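Local coordinates for thermotoga maritima TmcAL (Thermotoga maritima, PDB 5Y0T), which belongs to the HIGH nucleotidyl transferase family of the HUP clan, an alpha/beta fold, and carries adenosine-5'-rp-alpha-thio-triphosphate in this model, at residues 58-62 with 230-234; 115-119 with 176-181; 269-275 with 317-323. All blocks are in the same frame, centred on the assembly; numbering follows the deposited sequence.

Contact 1 (58-62 with 230-234); sequences IALRM and PEDSF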
loop_
_atom_site.group_PDB
_atom_site.type_symbol
_atom_site.label_atom_id
_atom_site.label_comp_id
_atom_site.label_asym_id
_atom_site.label_seq_id
_atom_site.Cartn_x
_atom_site.Cartn_y
_atom_site.Cartn_z
ATOM N N ILE A 58 17.821 25.049 6.705
ATOM C CA ILE A 58 18.873 24.994 7.734
ATOM C C ILE A 58 20.268 24.944 7.110
ATOM O O ILE A 58 21.180 25.661 7.543
ATOM C CB ILE A 58 18.696 23.777 8.671
ATOM C CG1 ILE A 58 17.354 23.860 9.417
ATOM C CG2 ILE A 58 19.867 23.700 9.657
ATOM C CD1 ILE A 58 16.927 22.543 10.102
ATOM N N ALA A 59 20.434 24.141 6.068
ATOM C CA ALA A 59 21.754 24.014 5.434
ATOM C C ALA A 59 22.212 25.376 4.909
ATOM O O ALA A 59 23.356 25.802 5.137
ATOM C CB ALA A 59 21.712 22.973 4.303
ATOM N N LEU A 60 21.299 26.085 4.252
ATOM C CA LEU A 60 21.584 27.441 3.785
ATOM C C LEU A 60 21.986 28.359 4.931
ATOM O O LEU A 60 22.951 29.126 4.819
ATOM C CB LEU A 60 20.375 28.034 3.071
ATOM C CG LEU A 60 19.916 27.281 1.822
ATOM C CD1 LEU A 60 18.761 28.052 1.161
ATOM C CD2 LEU A 60 21.085 27.068 0.845
ATOM N N ARG A 61 21.236 28.308 6.027
ATOM C CA ARG A 61 21.565 29.161 7.169
ATOM C C ARG A 61 22.918 28.834 7.771
ATOM O O ARG A 61 23.573 29.702 8.368
ATOM C CB ARG A 61 20.472 29.062 8.224
ATOM C CG ARG A 61 19.179 29.725 7.770
ATOM C CD ARG A 61 18.154 29.788 8.870
ATOM N NE ARG A 61 17.000 30.583 8.462
ATOM C CZ ARG A 61 16.011 30.929 9.276
ATOM N NH1 ARG A 61 16.034 30.549 10.549
ATOM N NH2 ARG A 61 15.005 31.661 8.819
ATOM N N MET A 62 23.364 27.595 7.594
ATOM C CA MET A 62 24.582 27.153 8.243
ATOM C C MET A 62 25.816 27.368 7.385
ATOM O O MET A 62 26.928 27.069 7.824
ATOM C CB MET A 62 24.462 25.683 8.643
ATOM C CG MET A 62 23.379 25.417 9.683
ATOM S SD MET A 62 23.657 26.201 11.291
ATOM C CE MET A 62 22.758 27.727 11.136
ATOM N N PRO A 230 22.750 23.507 16.454
ATOM C CA PRO A 230 22.918 24.954 16.294
ATOM C C PRO A 230 21.560 25.654 16.462
ATOM O O PRO A 230 20.517 25.052 16.182
ATOM C CB PRO A 230 23.445 25.102 14.865
ATOM C CG PRO A 230 24.014 23.767 14.513
ATOM C CD PRO A 230 23.161 22.757 15.252
ATOM N N GLU A 231 21.578 26.906 16.896
ATOM C CA GLU A 231 20.347 27.652 17.157
ATOM C C GLU A 231 19.383 27.680 15.967
ATOM O O GLU A 231 18.184 27.419 16.120
ATOM C CB GLU A 231 20.694 29.081 17.576
ATOM C CG GLU A 231 19.504 29.870 18.086
ATOM C CD GLU A 231 19.901 31.238 18.612
ATOM O OE1 GLU A 231 21.081 31.625 18.448
ATOM O OE2 GLU A 231 19.032 31.920 19.196
ATOM N N ASP A 232 19.888 27.974 14.772
ATOM C CA ASP A 232 18.981 28.043 13.623
ATOM C C ASP A 232 18.381 26.685 13.291
ATOM O O ASP A 232 17.263 26.600 12.759
ATOM C CB ASP A 232 19.683 28.597 12.385
ATOM C CG ASP A 232 19.933 30.093 12.467
ATOM O OD1 ASP A 232 19.279 30.781 13.280
ATOM O OD2 ASP A 232 20.788 30.582 11.706
ATOM N N SER A 233 19.117 25.616 13.588
ATOM C CA SER A 233 18.608 24.279 13.316
ATOM C C SER A 233 17.477 23.964 14.285
ATOM O O SER A 233 16.419 23.491 13.888
ATOM C CB SER A 233 19.728 23.236 13.433
ATOM O OG SER A 233 19.208 21.933 13.279
ATOM N N PHE A 234 17.710 24.241 15.566
ATOM C CA PHE A 234 16.688 24.026 16.584
ATOM C C PHE A 234 15.446 24.877 16.306
ATOM O O PHE A 234 14.317 24.425 16.489
ATOM C CB PHE A 234 17.237 24.350 17.979
ATOM C CG PHE A 234 16.281 24.003 19.092
ATOM C CD1 PHE A 234 16.023 22.675 19.410
ATOM C CD2 PHE A 234 15.619 24.995 19.799
ATOM C CE1 PHE A 234 15.138 22.343 20.426
ATOM C CE2 PHE A 234 14.723 24.668 20.814
ATOM C CZ PHE A 234 14.486 23.342 21.128
#

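Contact 2 (115-119 with 176-181); sequences ARILY and IHSALK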
loop_
_atom_site.group_PDB
_atom_site.type_symbol
_atom_site.label_atom_id
_atom_site.label_comp_id
_atom_site.label_asym_id
_atom_site.label_seq_id
_atom_site.Cartn_x
_atom_site.Cartn_y
_atom_site.Cartn_z
ATOM N N ALA A 115 40.386 2.689 -2.655
ATOM C CA ALA A 115 39.485 2.966 -3.777
ATOM C C ALA A 115 40.123 2.591 -5.110
ATOM O O ALA A 115 39.445 2.086 -6.003
ATOM C CB ALA A 115 39.067 4.430 -3.792
ATOM N N ARG A 116 41.426 2.825 -5.234
ATOM C CA ARG A 116 42.155 2.500 -6.467
ATOM C C ARG A 116 42.140 0.986 -6.772
ATOM O O ARG A 116 41.904 0.559 -7.912
ATOM C CB ARG A 116 43.596 3.021 -6.364
ATOM C CG ARG A 116 44.526 2.598 -7.486
ATOM C CD ARG A 116 44.109 3.179 -8.823
ATOM N NE ARG A 116 44.124 4.641 -8.849
ATOM C CZ ARG A 116 43.886 5.363 -9.941
ATOM N NH1 ARG A 116 43.624 4.756 -11.092
ATOM N NH2 ARG A 116 43.913 6.688 -9.885
ATOM N N ILE A 117 42.373 0.172 -5.746
ATOM C CA ILE A 117 42.314 -1.279 -5.906
ATOM C C ILE A 117 40.932 -1.726 -6.350
ATOM O O ILE A 117 40.803 -2.514 -7.292
ATOM C CB ILE A 117 42.706 -2.004 -4.602
ATOM C CG1 ILE A 117 44.154 -1.676 -4.248
ATOM C CG2 ILE A 117 42.552 -3.519 -4.755
ATOM C CD1 ILE A 117 44.530 -2.016 -2.805
ATOM N N LEU A 118 39.893 -1.209 -5.696
ATOM C CA LEU A 118 38.523 -1.570 -6.060
ATOM C C LEU A 118 38.150 -1.082 -7.458
ATOM O O LEU A 118 37.312 -1.679 -8.138
ATOM C CB LEU A 118 37.522 -1.003 -5.045
ATOM C CG LEU A 118 37.724 -1.394 -3.578
ATOM C CD1 LEU A 118 36.663 -0.737 -2.716
ATOM C CD2 LEU A 118 37.693 -2.915 -3.409
ATOM N N TYR A 119 38.754 0.023 -7.873
ATOM C CA TYR A 119 38.535 0.560 -9.211
ATOM C C TYR A 119 39.248 -0.280 -10.268
ATOM O O TYR A 119 38.663 -0.665 -11.280
ATOM C CB TYR A 119 39.013 2.016 -9.272
ATOM C CG TYR A 119 38.978 2.639 -10.648
ATOM C CD1 TYR A 119 37.794 2.692 -11.391
ATOM C CD2 TYR A 119 40.121 3.201 -11.197
ATOM C CE1 TYR A 119 37.766 3.269 -12.658
ATOM C CE2 TYR A 119 40.103 3.781 -12.456
ATOM C CZ TYR A 119 38.928 3.814 -13.180
ATOM O OH TYR A 119 38.932 4.390 -14.428
ATOM N N ILE A 176 35.183 7.980 -3.474
ATOM C CA ILE A 176 36.373 8.083 -4.287
ATOM C C ILE A 176 36.304 7.085 -5.437
ATOM O O ILE A 176 36.627 7.408 -6.582
ATOM C CB ILE A 176 37.648 7.847 -3.433
ATOM C CG1 ILE A 176 37.795 8.957 -2.380
ATOM C CG2 ILE A 176 38.890 7.802 -4.311
ATOM C CD1 ILE A 176 38.754 8.616 -1.244
ATOM N N HIS A 177 35.873 5.869 -5.127
ATOM C CA HIS A 177 35.706 4.846 -6.152
ATOM C C HIS A 177 34.739 5.323 -7.225
ATOM O O HIS A 177 35.024 5.185 -8.413
ATOM C CB HIS A 177 35.213 3.540 -5.537
ATOM C CG HIS A 177 35.083 2.423 -6.525
ATOM N ND1 HIS A 177 34.301 1.314 -6.291
ATOM C CD2 HIS A 177 35.626 2.248 -7.754
ATOM C CE1 HIS A 177 34.369 0.501 -7.332
ATOM N NE2 HIS A 177 35.169 1.043 -8.233
ATOM N N SER A 178 33.609 5.900 -6.809
ATOM C CA SER A 178 32.631 6.469 -7.744
ATOM C C SER A 178 33.240 7.544 -8.641
ATOM O O SER A 178 33.013 7.559 -9.854
ATOM C CB SER A 178 31.440 7.054 -6.977
ATOM O OG SER A 178 30.660 6.003 -6.420
ATOM N N ALA A 179 34.019 8.445 -8.052
ATOM C CA ALA A 179 34.660 9.489 -8.844
ATOM C C ALA A 179 35.597 8.874 -9.877
ATOM O O ALA A 179 35.651 9.333 -11.012
ATOM C CB ALA A 179 35.423 10.435 -7.953
ATOM N N LEU A 180 36.340 7.838 -9.477
ATOM C CA LEU A 180 37.223 7.140 -10.415
ATOM C C LEU A 180 36.398 6.535 -11.543
ATOM O O LEU A 180 36.729 6.695 -12.724
ATOM C CB LEU A 180 38.040 6.046 -9.703
ATOM C CG LEU A 180 39.152 6.567 -8.788
ATOM C CD1 LEU A 180 39.858 5.427 -8.026
ATOM C CD2 LEU A 180 40.148 7.359 -9.620
ATOM N N LYS A 181 35.310 5.858 -11.187
ATOM C CA LYS A 181 34.473 5.224 -12.213
ATOM C C LYS A 181 33.947 6.216 -13.239
ATOM O O LYS A 181 33.915 5.915 -14.432
ATOM C CB LYS A 181 33.289 4.481 -11.587
ATOM C CG LYS A 181 33.681 3.278 -10.759
ATOM C CD LYS A 181 32.546 2.267 -10.704
ATOM C CE LYS A 181 31.200 2.954 -10.574
ATOM N NZ LYS A 181 30.115 1.994 -10.233
#

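Contact 3 (269-275 with 317-323); sequences FEKIHGF and SVFEVNK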
loop_
_atom_site.group_PDB
_atom_site.type_symbol
_atom_site.label_atom_id
_atom_site.label_comp_id
_atom_site.label_asym_id
_atom_site.label_seq_id
_atom_site.Cartn_x
_atom_site.Cartn_y
_atom_site.Cartn_z
ATOM N N PHE A 269 8.056 -9.324 -4.108
ATOM C CA PHE A 269 9.338 -8.960 -3.486
ATOM C C PHE A 269 10.541 -9.386 -4.336
ATOM O O PHE A 269 11.572 -8.712 -4.334
ATOM C CB PHE A 269 9.458 -9.554 -2.074
ATOM C CG PHE A 269 8.424 -9.029 -1.105
ATOM C CD1 PHE A 269 8.476 -7.715 -0.649
ATOM C CD2 PHE A 269 7.402 -9.851 -0.650
ATOM C CE1 PHE A 269 7.529 -7.228 0.234
ATOM C CE2 PHE A 269 6.441 -9.369 0.230
ATOM C CZ PHE A 269 6.501 -8.065 0.678
ATOM N N GLU A 270 10.405 -10.483 -5.075
ATOM C CA GLU A 270 11.484 -10.944 -5.959
ATOM C C GLU A 270 11.873 -9.900 -7.019
ATOM O O GLU A 270 13.005 -9.881 -7.497
ATOM C CB GLU A 270 11.094 -12.268 -6.638
ATOM C CG GLU A 270 11.128 -13.443 -5.684
ATOM C CD GLU A 270 10.396 -14.676 -6.197
ATOM O OE1 GLU A 270 10.091 -14.746 -7.408
ATOM O OE2 GLU A 270 10.123 -15.577 -5.375
ATOM N N LYS A 271 10.945 -9.022 -7.371
ATOM C CA LYS A 271 11.233 -7.980 -8.354
ATOM C C LYS A 271 11.836 -6.719 -7.739
ATOM O O LYS A 271 12.286 -5.820 -8.462
ATOM C CB LYS A 271 9.966 -7.600 -9.107
ATOM C CG LYS A 271 9.310 -8.748 -9.859
ATOM C CD LYS A 271 7.948 -8.298 -10.377
ATOM C CE LYS A 271 7.054 -9.469 -10.758
ATOM N NZ LYS A 271 5.649 -8.988 -10.929
ATOM N N ILE A 272 11.833 -6.633 -6.413
ATOM C CA ILE A 272 12.284 -5.414 -5.743
ATOM C C ILE A 272 13.803 -5.454 -5.538
ATOM O O ILE A 272 14.368 -6.499 -5.208
ATOM C CB ILE A 272 11.553 -5.219 -4.394
ATOM C CG1 ILE A 272 10.041 -5.054 -4.625
ATOM C CG2 ILE A 272 12.112 -4.019 -3.625
ATOM C CD1 ILE A 272 9.653 -3.817 -5.478
ATOM N N HIS A 273 14.461 -4.320 -5.769
ATOM C CA HIS A 273 15.910 -4.266 -5.668
ATOM C C HIS A 273 16.374 -4.624 -4.270
ATOM O O HIS A 273 15.797 -4.159 -3.288
ATOM C CB HIS A 273 16.451 -2.882 -6.029
ATOM C CG HIS A 273 17.934 -2.771 -5.842
ATOM N ND1 HIS A 273 18.832 -3.343 -6.716
ATOM C CD2 HIS A 273 18.671 -2.220 -4.851
ATOM C CE1 HIS A 273 20.062 -3.127 -6.284
ATOM N NE2 HIS A 273 19.992 -2.440 -5.158
ATOM N N GLY A 274 17.420 -5.441 -4.189
ATOM C CA GLY A 274 18.024 -5.781 -2.914
ATOM C C GLY A 274 17.536 -7.081 -2.298
ATOM O O GLY A 274 18.072 -7.525 -1.292
ATOM N N PHE A 275 16.511 -7.692 -2.881
ATOM C CA PHE A 275 16.036 -8.970 -2.364
ATOM C C PHE A 275 16.879 -10.135 -2.871
ATOM O O PHE A 275 17.072 -10.311 -4.069
ATOM C CB PHE A 275 14.559 -9.184 -2.706
ATOM C CG PHE A 275 13.640 -8.562 -1.706
ATOM C CD1 PHE A 275 13.214 -9.279 -0.596
ATOM C CD2 PHE A 275 13.247 -7.243 -1.838
ATOM C CE1 PHE A 275 12.396 -8.694 0.347
ATOM C CE2 PHE A 275 12.430 -6.653 -0.901
ATOM C CZ PHE A 275 12.002 -7.368 0.190
ATOM N N SER A 317 10.343 -1.689 -1.187
ATOM C CA SER A 317 9.100 -2.407 -1.446
ATOM C C SER A 317 7.894 -1.471 -1.551
ATOM O O SER A 317 7.100 -1.561 -2.486
ATOM C CB SER A 317 8.851 -3.454 -0.358
ATOM O OG SER A 317 9.914 -4.382 -0.317
ATOM N N VAL A 318 7.743 -0.569 -0.591
ATOM C CA VAL A 318 6.558 0.280 -0.593
ATOM C C VAL A 318 6.576 1.252 -1.781
ATOM O O VAL A 318 5.523 1.622 -2.301
ATOM C CB VAL A 318 6.421 1.040 0.742
ATOM C CG1 VAL A 318 7.356 2.252 0.788
ATOM C CG2 VAL A 318 4.992 1.468 0.960
ATOM N N PHE A 319 7.764 1.633 -2.238
ATOM C CA PHE A 319 7.893 2.555 -3.362
ATOM C C PHE A 319 8.060 1.807 -4.681
ATOM O O PHE A 319 8.245 2.425 -5.733
ATOM C CB PHE A 319 9.068 3.512 -3.125
ATOM C CG PHE A 319 8.822 4.494 -2.009
ATOM C CD1 PHE A 319 7.574 5.092 -1.870
ATOM C CD2 PHE A 319 9.824 4.806 -1.096
ATOM C CE1 PHE A 319 7.314 5.995 -0.844
ATOM C CE2 PHE A 319 9.586 5.708 -0.060
ATOM C CZ PHE A 319 8.327 6.307 0.067
ATOM N N GLU A 320 7.995 0.478 -4.608
ATOM C CA GLU A 320 8.117 -0.397 -5.783
ATOM C C GLU A 320 9.375 -0.090 -6.571
ATOM O O GLU A 320 9.354 0.109 -7.787
ATOM C CB GLU A 320 6.885 -0.275 -6.683
ATOM C CG GLU A 320 5.613 -0.743 -6.006
ATOM C CD GLU A 320 4.421 -0.764 -6.942
ATOM O OE1 GLU A 320 4.241 0.222 -7.695
ATOM O OE2 GLU A 320 3.668 -1.765 -6.915
ATOM N N VAL A 321 10.490 -0.071 -5.871
ATOM C CA VAL A 321 11.736 0.285 -6.514
ATOM C C VAL A 321 12.322 -1.021 -7.040
ATOM O O VAL A 321 12.923 -1.792 -6.292
ATOM C CB VAL A 321 12.662 0.992 -5.485
ATOM C CG1 VAL A 321 14.014 1.339 -6.074
ATOM C CG2 VAL A 321 11.963 2.249 -4.937
ATOM N N ASN A 322 12.200 -1.250 -8.345
ATOM C CA ASN A 322 12.459 -2.592 -8.838
ATOM C C ASN A 322 13.904 -2.747 -9.291
ATOM O O ASN A 322 14.642 -1.762 -9.378
ATOM C CB ASN A 322 11.490 -2.953 -9.976
ATOM C CG ASN A 322 11.595 -2.013 -11.166
ATOM O OD1 ASN A 322 12.544 -2.085 -11.947
ATOM N ND2 ASN A 322 10.608 -1.137 -11.319
ATOM N N LYS A 323 14.282 -3.976 -9.629
ATOM C CA LYS A 323 15.681 -4.312 -9.875
ATOM C C LYS A 323 16.221 -3.663 -11.143
ATOM O O LYS A 323 17.360 -3.184 -11.166
ATOM C CB LYS A 323 15.856 -5.832 -9.931
ATOM C CG LYS A 323 15.648 -6.495 -8.567
ATOM C CD LYS A 323 15.837 -8.024 -8.602
ATOM C CE LYS A 323 16.041 -8.582 -7.185
ATOM N NZ LYS A 323 15.771 -10.050 -7.077
HETATM O O HOH W 1 19.205 -4.099 -9.208
#

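Contact 1 (58-62 with 230-234)
The Arg61 and Asp232 side chains cross at about a right angle, the guanidinium and carboxylate planes 67° apart. OD1 of Asp232 approaches the guanidinium obliquely, and its 4.2 Å distance from Arg61 NH1 is too long for a salt bridge, so any attraction is of opposite charges at a distance. The guanidinium has its firm partner in its own helix, where NH2 forms a salt bridge with Glu57. The other oxygen, Asp232 OD2, lies against the aliphatic base of the arginine, 3.8 Å from Arg61 CB, and beside the methyl of Met62.

Bends at chi2 (-64°) and chi3 (94°) bring the thioether of Met62 to the second helix. The sulfur SD rests 3.7 Å from Pro230 CB, while CE reaches Asp232 CB at 3.4 Å, so the thioether spans from the N-cap proline to the first turn of the helix. Deeper in, Ile58 packs with CG2 3.8 Å from Ser233 CB, while its CD1 lies near the serine hydroxyl. Ser233 OG is hydrogen-bonded to the backbone O of Phe13, a residue against which the side chains of Ile58, Met62 and Pro230 also pack.

No hydrogen bond crosses the contact. It packs the C-terminal end of helix 52-61 against the N-terminal end of helix 231-242; helix 52-61 is the connection of a beta-alpha-beta crossover between parallel strands 32-38 and 66-70, as expected of a HUP-type alpha/beta fold.

Contact 2 (115-119 with 176-181)
Ala115 and Tyr119 of helix 108-120 meet Ile176, His177 and Leu180 of helix 167-182 where the axes of segments 115-119 and 176-181 approach to 8.9 Å and cross at -46°. Both helices belong to the long helical connection between the parallel, neighbouring strands 98-103 and 187-192, an elaborated beta-alpha-beta crossover.

The tightest apolar packing is at Ala115, whose CB presses on Ile176 CG2 at 3.4 Å, closer than usual for two carbons. Leu180, one turn on from Ile176, touches Tyr119 CB with CD1 at 3.7 Å, and its CD2 sits over one face of the Arg116 guanidinium.

Two CH-pi contacts run in opposite senses. Leu180 CB stands over the centre of the Tyr119 ring, 3.7 Å from its centroid and 13° off the normal; with Tyr119 CG anti to the backbone N (chi1 174°), the ring extends across to this methylene. Leu118 CB in turn lies over a face of the His177 imidazole, nearer its rim, at 4.2 Å from the centroid.

Polar contacts add little, and no hydrogen bond joins the segments. In-plane at the edge of the tyrosine ring is Arg116 NH1, which has a weak, long ion pair with Glu120. His177 NE2 comes within 3.5 Å of Leu118 O, but the angle is poor, and that carbonyl oxygen instead accepts a hydrogen bond from Gln121 NE2.

Contact 3 (269-275 with 317-323)
Lys323 lays its side chain across the backbone of residues 270-275, each methylene meeting carbonyl oxygens in turn. CB and CG pass Lys271 O, the latter at 3.4 Å. Extended beyond CG, the chain carries CD past Glu270 O and brings CE to 3.3 Å from Ile272 O. At the tip, NZ donates a hydrogen bond to Glu270 O at 2.8 Å, tilted 21° out of the carbonyl plane, and a weak one to Phe275 O at 3.3 Å. Two carbonyl oxygens at the amine, one bonded weakly, would probably favour its charged form.

The backbones are joined beside it. Lys323 N bonds to Lys271 O at 3.0 Å, and His273 N to Val321 O at 3.0 Å, the latter nearly straight (174°) and in the carbonyl plane; together they make the single bridge of Ile272 with Asn322. A water in the plane of the His273 ring links its ND1 to Lys323 O. Next to the bridge, Ile272 CG2 packs near Val321 O and Ser317 N, while Ser317 OG lies at the edges of two phenylalanine rings, 3.4 Å from Phe275 CE2 and also close to Phe269 CD1. Ser317 OG is itself hydrogen-bonded to Leu313 O.

Helix 307-318 ends here in a Schellman motif at Glu320, and Asn322, bonded through OD1 to Phe325 N, caps helix 323-332. The contact thus ties the link between these two helices to the turn that leads from helix 266-270 toward helix 279-289, whose Phe283 packs on Phe269, Phe275 and Ser317.

Overall arrangement
All three contacts are partly buried, their centres about 18 to 20 Å from the centre of the chain, and none shares a helix with another. Contact 1 sets a crossover helix against a helix from the long helical region that also supplies contact 3, whereas both helices of contact 2 lie in one connection between neighbouring strands. No hydrogen bond crosses either; contact 1 relies on a thioether and aliphatic groups, contact 2 on ring faces and close aliphatic packing. In contact 3, inter-helix loops meet through backbone bonds and a lysine. Contact 2 is nested within the chain loop closed by contact 1; contact 3 follows both, opposite contact 1 across the chain's centre, and alone is touched by the second subunit, through its Leu263.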